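Local coordinates for CofB (Escherichia coli, PDB 5AX6), which is the minor pilin of the type IVb pilus CFA/III of enterotoxigenic E. coli, a homotrimer thought to take part in pilus assembly, at the interface of chains A and B. Residues are numbered along the deposited sequence; one frame, centred on the assembly and turned at random. Chains: chain A/B, CofB.

The interface of chains A and B. Residues chain A 390-391; chain B 301-303, 309-311.
The flat groups meeting here are the peptide units around A:Ser391 and B:Lys302, whose N-H and C=O groups point at each other as an antiparallel beta bridge between two copies of CofB in the homotrimeric minor pilin. Over one face of the A:Ser391 carbonyl group, almost squarely above its carbon, sits a methyl of B:Leu311, a marginal contact at 4.2 Å from B:Leu311 CD2 to A:Ser391 C. A:Ser391 N gives its hydrogen to the carbonyl B:Lys302 O at 3.1 Å; the bond is nearly straight, 168° at the hydrogen, though the donor is tilted 25° from the carbonyl plane. The return bond, B:Lys302 N to A:Ser391 O, is 2.8 Å long, and its N-H approaches the carbonyl oxygen almost head-on. One strand residue of each chain thus uses both its N-H and its C=O, which probably helps to set the register of strand 391-392 against the end of strand 294-302. Beside the bridge, the methyl B:Ala309 CB lies against both branches of A:Val390, 3.8 Å from A:Val390 CG2 and 3.9 Å from A:Val390 CG1. A:Val390 CG1, anti to the backbone N (chi1 173°), also comes 3.5 Å from the carbonyl B:Ser310 O. The same A:Val390 CG1 is 3.6 Å from B:Lys302 O. The valine loses 74 Å² of surface to chain B, the largest share in this patch. An alanine here would remove both branch methyls and would probably open a gap over B:Ala309 CB, leaving it without its apolar mate.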
loop_
_atom_site.group_PDB
_atom_site.type_symbol
_atom_site.label_atom_id
_atom_site.label_comp_id
_atom_site.label_asym_id
_atom_site.label_seq_id
_atom_site.Cartn_x
_atom_site.Cartn_y
_atom_site.Cartn_z
ATOM N N VAL A 390 -17.061 12.487 8.271
ATOM C CA VAL A 390 -16.509 13.385 7.272
ATOM C C VAL A 390 -17.114 13.091 5.907
ATOM O O VAL A 390 -17.340 11.937 5.551
ATOM C CB VAL A 390 -14.964 13.265 7.191
ATOM C CG1 VAL A 390 -14.416 14.079 6.034
ATOM C CG2 VAL A 390 -14.321 13.688 8.514
ATOM N N SER A 391 -17.394 14.139 5.142
ATOM C CA SER A 391 -17.896 13.958 3.790
ATOM C C SER A 391 -17.072 14.793 2.825
ATOM O O SER A 391 -16.450 15.778 3.222
ATOM C CB SER A 391 -19.380 14.330 3.702
ATOM O OG SER A 391 -19.577 15.696 4.018
ATOM N N GLY B 301 -12.238 16.808 2.469
ATOM C CA GLY B 301 -13.613 16.808 2.921
ATOM C C GLY B 301 -13.808 17.773 4.073
ATOM O O GLY B 301 -12.909 18.528 4.430
ATOM N N LYS B 302 -14.993 17.739 4.667
ATOM C CA LYS B 302 -15.300 18.570 5.816
ATOM C C LYS B 302 -15.953 17.718 6.894
ATOM O O LYS B 302 -16.744 16.822 6.581
ATOM C CB LYS B 302 -16.231 19.716 5.408
ATOM C CG LYS B 302 -15.658 20.660 4.361
ATOM C CD LYS B 302 -14.913 21.820 5.009
ATOM C CE LYS B 302 -14.482 22.852 3.973
ATOM N NZ LYS B 302 -12.994 22.993 3.909
ATOM N N ASP B 303 -15.635 17.992 8.153
ATOM C CA ASP B 303 -16.246 17.246 9.247
ATOM C C ASP B 303 -17.597 17.853 9.603
ATOM O O ASP B 303 -18.031 18.804 8.957
ATOM C CB ASP B 303 -15.314 17.191 10.464
ATOM C CG ASP B 303 -15.217 18.512 11.227
ATOM O OD1 ASP B 303 -15.776 19.543 10.799
ATOM O OD2 ASP B 303 -14.547 18.500 12.281
ATOM N N ALA B 309 -10.986 18.542 6.766
ATOM C CA ALA B 309 -10.713 17.143 7.054
ATOM C C ALA B 309 -10.384 16.410 5.755
ATOM O O ALA B 309 -10.202 17.023 4.710
ATOM C CB ALA B 309 -11.917 16.495 7.763
ATOM N N SER B 310 -10.298 15.093 5.814
ATOM C CA SER B 310 -10.117 14.333 4.588
ATOM C C SER B 310 -10.775 12.971 4.750
ATOM O O SER B 310 -11.213 12.611 5.839
ATOM C CB SER B 310 -8.628 14.170 4.228
ATOM O OG SER B 310 -7.951 13.361 5.177
ATOM N N LEU B 311 -10.834 12.229 3.650
ATOM C CA LEU B 311 -11.358 10.881 3.672
ATOM C C LEU B 311 -10.695 10.090 2.568
ATOM O O LEU B 311 -9.949 10.641 1.747
ATOM C CB LEU B 311 -12.887 10.881 3.503
ATOM C CG LEU B 311 -13.403 11.309 2.124
ATOM C CD1 LEU B 311 -14.773 10.688 1.863
ATOM C CD2 LEU B 311 -13.475 12.833 1.985
#